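Local coordinates for bradyzoite surface antigen BSR4 (Toxoplasma gondii, PDB 2JKS), which is a zinc-binding surface antigen of the bradyzoite stage, built of two SRS domains and belonging to the SAG1-related superfamily, with no firmly assigned molecular role, at residues V9-A14 against S32-S36; S26-S30 against A153-L157. Residue numbers count along the deposited sequence, not the author numbering.

Interaction 1 of 2, residues V9-A14 against S32-S36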
ATOM      1  N   VAL A   9     -14.044 -19.821  -3.697  1.00 30.23           N
ATOM      2  CA  VAL A   9     -13.713 -18.417  -4.007  1.00 29.03           C
ATOM      3  C   VAL A   9     -14.247 -18.010  -5.393  1.00 29.91           C
ATOM      4  O   VAL A   9     -14.024 -18.699  -6.370  1.00 27.89           O
ATOM      5  CB  VAL A   9     -12.158 -18.143  -3.952  1.00 29.35           C
ATOM      6  CG1 VAL A   9     -11.890 -16.611  -3.961  1.00 28.88           C
ATOM      7  CG2 VAL A   9     -11.528 -18.772  -2.695  1.00 28.96           C
ATOM      8  N   ALA A  10     -14.976 -16.881  -5.458  1.00 29.99           N
ATOM      9  CA  ALA A  10     -15.414 -16.277  -6.721  1.00 30.13           C
ATOM     10  C   ALA A  10     -15.284 -14.790  -6.495  1.00 29.82           C
ATOM     11  O   ALA A  10     -15.874 -14.277  -5.551  1.00 30.25           O
ATOM     12  CB  ALA A  10     -16.871 -16.620  -7.014  1.00 30.61           C
ATOM     13  N   GLY A  11     -14.479 -14.137  -7.333  1.00 30.63           N
ATOM     14  CA  GLY A  11     -14.110 -12.719  -7.180  1.00 31.32           C
ATOM     15  C   GLY A  11     -13.473 -12.470  -5.812  1.00 30.84           C
ATOM     16  O   GLY A  11     -12.495 -13.121  -5.460  1.00 30.40           O
ATOM     17  N   SER A  12     -14.039 -11.565  -5.007  1.00 30.49           N
ATOM     18  CA  SER A  12     -13.467 -11.406  -3.681  1.00 30.68           C
ATOM     19  C   SER A  12     -14.365 -11.942  -2.570  1.00 29.49           C
ATOM     20  O   SER A  12     -14.384 -11.407  -1.465  1.00 28.26           O
ATOM     21  CB  SER A  12     -12.962  -9.948  -3.469  1.00 31.84           C
ATOM     22  OG  SER A  12     -13.923  -9.044  -3.979  1.00 36.19           O
ATOM     23  N   ASP A  13     -15.131 -13.008  -2.872  1.00 29.59           N
ATOM     24  CA  ASP A  13     -15.963 -13.617  -1.862  1.00 29.22           C
ATOM     25  C   ASP A  13     -15.466 -15.055  -1.670  1.00 29.45           C
ATOM     26  O   ASP A  13     -15.342 -15.786  -2.676  1.00 28.18           O
ATOM     27  CB  ASP A  13     -17.433 -13.557  -2.276  1.00 29.72           C
ATOM     28  CG  ASP A  13     -17.912 -12.140  -2.514  1.00 33.57           C
ATOM     29  OD1 ASP A  13     -17.684 -11.259  -1.628  1.00 33.65           O
ATOM     30  OD2 ASP A  13     -18.470 -11.896  -3.607  1.00 35.26           O
ATOM     31  N   ALA A  14     -15.169 -15.423  -0.415  1.00 27.93           N
ATOM     32  CA  ALA A  14     -14.749 -16.773  -0.034  1.00 27.78           C
ATOM     33  C   ALA A  14     -15.667 -17.422   0.977  1.00 29.21           C
ATOM     34  O   ALA A  14     -16.171 -16.783   1.908  1.00 29.31           O
ATOM     35  CB  ALA A  14     -13.317 -16.750   0.553  1.00 28.79           C
ATOM     36  N   SER A  32      -6.886 -17.912  -2.142  1.00 29.15           N
ATOM     37  CA  SER A  32      -6.449 -16.503  -2.072  1.00 28.80           C
ATOM     38  C   SER A  32      -7.474 -15.666  -2.725  1.00 28.18           C
ATOM     39  O   SER A  32      -8.242 -16.165  -3.522  1.00 28.15           O
ATOM     40  CB  SER A  32      -5.129 -16.268  -2.805  1.00 28.65           C
ATOM     41  OG  SER A  32      -4.120 -16.882  -2.054  1.00 36.17           O
ATOM     42  N   LEU A  33      -7.481 -14.371  -2.385  1.00 27.85           N
ATOM     43  CA  LEU A  33      -8.141 -13.383  -3.247  1.00 27.46           C
ATOM     44  C   LEU A  33      -7.381 -12.063  -3.106  1.00 27.04           C
ATOM     45  O   LEU A  33      -6.562 -11.925  -2.204  1.00 26.79           O
ATOM     46  CB  LEU A  33      -9.594 -13.226  -2.886  1.00 27.44           C
ATOM     47  CG  LEU A  33      -9.887 -12.885  -1.449  1.00 27.04           C
ATOM     48  CD1 LEU A  33      -9.992 -11.322  -1.287  1.00 27.81           C
ATOM     49  CD2 LEU A  33     -11.223 -13.533  -1.129  1.00 27.97           C
ATOM     50  N   THR A  34      -7.621 -11.121  -4.009  1.00 27.28           N
ATOM     51  CA  THR A  34      -6.864  -9.861  -4.022  1.00 27.47           C
ATOM     52  C   THR A  34      -7.800  -8.678  -3.914  1.00 28.30           C
ATOM     53  O   THR A  34      -8.817  -8.629  -4.630  1.00 29.49           O
ATOM     54  CB  THR A  34      -6.000  -9.740  -5.324  1.00 28.75           C
ATOM     55  OG1 THR A  34      -5.060 -10.808  -5.330  1.00 28.83           O
ATOM     56  CG2 THR A  34      -5.268  -8.374  -5.422  1.00 27.01           C
ATOM     57  N   LEU A  35      -7.490  -7.739  -3.015  1.00 28.14           N
ATOM     58  CA  LEU A  35      -8.196  -6.451  -2.986  1.00 27.87           C
ATOM     59  C   LEU A  35      -7.336  -5.377  -3.634  1.00 28.48           C
ATOM     60  O   LEU A  35      -6.102  -5.406  -3.557  1.00 27.70           O
ATOM     61  CB  LEU A  35      -8.609  -6.029  -1.561  1.00 26.91           C
ATOM     62  CG  LEU A  35      -9.597  -6.951  -0.841  1.00 29.10           C
ATOM     63  CD1 LEU A  35      -9.767  -6.516   0.591  1.00 25.73           C
ATOM     64  CD2 LEU A  35     -10.958  -7.031  -1.584  1.00 29.85           C
ATOM     65  N   SER A  36      -8.011  -4.451  -4.312  1.00 28.13           N
ATOM     66  CA  SER A  36      -7.354  -3.338  -4.995  1.00 28.54           C
ATOM     67  C   SER A  36      -8.393  -2.285  -5.376  1.00 29.63           C
ATOM     68  O   SER A  36      -9.596  -2.512  -5.202  1.00 27.59           O
ATOM     69  CB  SER A  36      -6.675  -3.799  -6.283  1.00 28.68           C
ATOM     70  OG  SER A  36      -7.579  -4.520  -7.111  1.00 29.24           O
TER

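Interaction 2 of 2, residues S26-S30 against A153-L157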
ATOM      1  N   SER A  26      -6.518 -33.595   7.784  1.00 52.70           N
ATOM      2  CA  SER A  26      -6.103 -32.793   6.630  1.00 50.41           C
ATOM      3  C   SER A  26      -5.565 -31.410   6.964  1.00 48.57           C
ATOM      4  O   SER A  26      -6.039 -30.761   7.911  1.00 48.36           O
ATOM      5  CB  SER A  26      -7.267 -32.659   5.642  1.00 50.81           C
ATOM      6  OG  SER A  26      -8.402 -32.092   6.275  1.00 50.22           O
ATOM      7  N   PRO A  27      -4.556 -30.965   6.204  1.00 46.90           N
ATOM      8  CA  PRO A  27      -4.079 -29.588   6.281  1.00 46.07           C
ATOM      9  C   PRO A  27      -5.210 -28.588   5.942  1.00 44.05           C
ATOM     10  O   PRO A  27      -6.250 -28.994   5.412  1.00 43.16           O
ATOM     11  CB  PRO A  27      -2.969 -29.551   5.208  1.00 46.53           C
ATOM     12  CG  PRO A  27      -3.324 -30.680   4.271  1.00 47.25           C
ATOM     13  CD  PRO A  27      -3.784 -31.739   5.218  1.00 47.41           C
ATOM     14  N   PRO A  28      -5.007 -27.291   6.243  1.00 43.20           N
ATOM     15  CA  PRO A  28      -6.024 -26.307   5.880  1.00 42.09           C
ATOM     16  C   PRO A  28      -6.240 -26.290   4.377  1.00 41.07           C
ATOM     17  O   PRO A  28      -5.276 -26.313   3.617  1.00 40.46           O
ATOM     18  CB  PRO A  28      -5.389 -24.977   6.295  1.00 43.13           C
ATOM     19  CG  PRO A  28      -4.357 -25.322   7.306  1.00 43.85           C
ATOM     20  CD  PRO A  28      -3.849 -26.677   6.911  1.00 43.21           C
ATOM     21  N   VAL A  29      -7.496 -26.285   3.941  1.00 39.38           N
ATOM     22  CA  VAL A  29      -7.763 -25.983   2.555  1.00 37.89           C
ATOM     23  C   VAL A  29      -7.465 -24.475   2.281  1.00 37.24           C
ATOM     24  O   VAL A  29      -7.989 -23.591   2.971  1.00 36.03           O
ATOM     25  CB  VAL A  29      -9.137 -26.494   2.088  1.00 37.58           C
ATOM     26  CG1 VAL A  29     -10.286 -25.943   2.957  1.00 38.95           C
ATOM     27  CG2 VAL A  29      -9.338 -26.169   0.656  1.00 39.74           C
ATOM     28  N   SER A  30      -6.609 -24.207   1.298  1.00 34.95           N
ATOM     29  CA  SER A  30      -6.032 -22.870   1.112  1.00 35.51           C
ATOM     30  C   SER A  30      -6.441 -22.222  -0.215  1.00 34.17           C
ATOM     31  O   SER A  30      -6.538 -22.884  -1.233  1.00 34.37           O
ATOM     32  CB  SER A  30      -4.497 -22.928   1.216  1.00 35.09           C
ATOM     33  OG  SER A  30      -4.189 -23.644   2.419  1.00 41.32           O
ATOM     34  N   ALA A 153     -10.655 -29.539  11.195  1.00 38.42           N
ATOM     35  CA  ALA A 153     -10.297 -29.200   9.837  1.00 36.25           C
ATOM     36  C   ALA A 153     -10.323 -27.671   9.801  1.00 35.73           C
ATOM     37  O   ALA A 153     -10.911 -27.022  10.680  1.00 34.95           O
ATOM     38  CB  ALA A 153     -11.280 -29.776   8.871  1.00 36.65           C
ATOM     39  N   ALA A 154      -9.660 -27.100   8.805  1.00 35.17           N
ATOM     40  CA  ALA A 154      -9.587 -25.641   8.690  1.00 34.04           C
ATOM     41  C   ALA A 154      -9.569 -25.190   7.223  1.00 34.33           C
ATOM     42  O   ALA A 154      -9.278 -25.987   6.334  1.00 33.28           O
ATOM     43  CB  ALA A 154      -8.344 -25.149   9.422  1.00 34.17           C
ATOM     44  N   CYS A 155      -9.930 -23.926   6.990  1.00 33.60           N
ATOM     45  CA  CYS A 155      -9.699 -23.250   5.707  1.00 34.70           C
ATOM     46  C   CYS A 155      -8.744 -22.140   5.990  1.00 32.57           C
ATOM     47  O   CYS A 155      -8.855 -21.436   7.010  1.00 31.21           O
ATOM     48  CB  CYS A 155     -10.965 -22.570   5.200  1.00 35.99           C
ATOM     49  SG  CYS A 155     -12.168 -23.661   4.515  1.00 47.41           S
ATOM     50  N   LYS A 156      -7.834 -21.937   5.068  1.00 31.41           N
ATOM     51  CA  LYS A 156      -6.981 -20.775   5.153  1.00 30.99           C
ATOM     52  C   LYS A 156      -7.145 -19.799   3.944  1.00 30.14           C
ATOM     53  O   LYS A 156      -7.080 -20.204   2.798  1.00 28.78           O
ATOM     54  CB  LYS A 156      -5.550 -21.265   5.321  1.00 31.90           C
ATOM     55  CG  LYS A 156      -4.538 -20.211   5.300  1.00 33.13           C
ATOM     56  CD  LYS A 156      -3.320 -20.837   4.729  1.00 39.77           C
ATOM     57  CE  LYS A 156      -2.101 -20.310   5.426  1.00 42.42           C
ATOM     58  NZ  LYS A 156      -0.956 -21.027   4.866  1.00 42.04           N
ATOM     59  N   LEU A 157      -7.368 -18.511   4.226  1.00 29.11           N
ATOM     60  CA  LEU A 157      -7.547 -17.534   3.168  1.00 27.83           C
ATOM     61  C   LEU A 157      -6.425 -16.511   3.198  1.00 27.68           C
ATOM     62  O   LEU A 157      -6.267 -15.822   4.179  1.00 26.52           O
ATOM     63  CB  LEU A 157      -8.912 -16.806   3.300  1.00 28.51           C
ATOM     64  CG  LEU A 157      -9.227 -15.755   2.211  1.00 29.33           C
ATOM     65  CD1 LEU A 157      -9.283 -16.370   0.812  1.00 28.34           C
ATOM     66  CD2 LEU A 157     -10.523 -14.971   2.510  1.00 29.49           C
TER
HETATM   67  O   HOH W   1      -8.781 -29.207   6.778  1.00 37.18           O

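Interaction 1 of 2, residues V9-A14 against S32-S36
The contact between V9-A14 and S32-S36 is apolar packing between the two facing sheets of the first SRS domain's β-sandwich. V9-A14 is the tip of a β-hairpin, joining strands 6-10 and 13-17 of one sheet; S32-L35 is the end of strand 29-35, an outermost strand of the other, and S36 follows in a loop. The hairpin is tight: a type II' turn runs from A10 to D13, closed by A10 N to D13 O at 3.0 Å and D13 N to A10 O at 3.1 Å. G11 takes the turn position with positive phi, which favours glycine. L33 points into the space between the sheets and has the largest area covered by the contact. Its CB lies 4.2 Å from V9 CG1 and 3.9 Å from G11 O, its CD1 is 3.9 Å from S12 CB, and its CD2 reaches the backbone carbonyl carbon of S12 (C, 3.8 Å) and A14 CB (4.2 Å). L35 adds a second approach at the far end, with its CD2 4.0 Å from S12 CB. S12 meets both leucines through its CB, while its OG is hydrogen-bonded to T41 O. D13, whose CA-to-CB bond points away from 32-36, has OD1 hydrogen-bonded to T43 OG1, so both polar ends are tied to the hairpin's own sheet. The backbones of S12 and A14 hydrogen-bond to strand 41-47, that of L33 to strand 152-161. What passes between these two segments is van der Waals contact over 230 Å², dependent on leucine shape more than on directional bonds.

Interaction 2 of 2, residues S26-S30 against A153-L157
Strand 29-35 runs along the border of a mixed β-sheet in the first SRS domain, and here its beginning pairs in parallel with strand 152-161. K156, V29 and P28 lose the most surface to the contact. V29 makes the main-chain link: it sits opposite C155 and bonds to the residues on either side of it, its N donating to A154 O (3.0 Å) and its O accepting from K156 N (2.7 Å), as parallel strands do. On the same face of the sheet, V29 CG1 comes within 3.3 Å of C155 SG, the sulphur that forms the disulfide to C16 of the facing sheet. The other face carries K156, whose CB packs on P28 CB at 3.8 Å and whose CD lies 3.7 Å from S30 OG, so the aliphatic part of K156 lies over P28 and S30, while the side-chain end leads away; F79 of strand 76-79 touches both P28 and K156. P28 also rests against A154, CB to CB at 4.3 Å, and its CA approaches A154 O at 3.3 Å in a CA-H...O contact. S30 OG donates a hydrogen bond to P28 O (3.1 Å). Ahead of P28 the loop diverges from strand 152-161, and direct pairing gives way to water 1, which is hydrogen-bonded to S26 OG (3.0 Å) and P27 O (2.9 Å) and accepts from A154 N at 3.1 Å.

From the N terminus, the chain first makes the 9-14 hairpin in one sheet, then crosses to the other and enters strand 29-35. Interaction 1 closes this short excursion of 17 intervening residues. Interaction 2 starts inside it, at 26-30, and closes a far longer span of 122 residues, bringing the late strand 152-161 beside the early one. The segments alternate along the sequence, so the contacts cross. One joins sheet to sheet, the other strand to strand within a sheet, and strand 29-35 serves both. They meet at L157, whose CD2 is 3.8 Å from A14 CB and whose CD1 is 3.9 Å from L33 CD2.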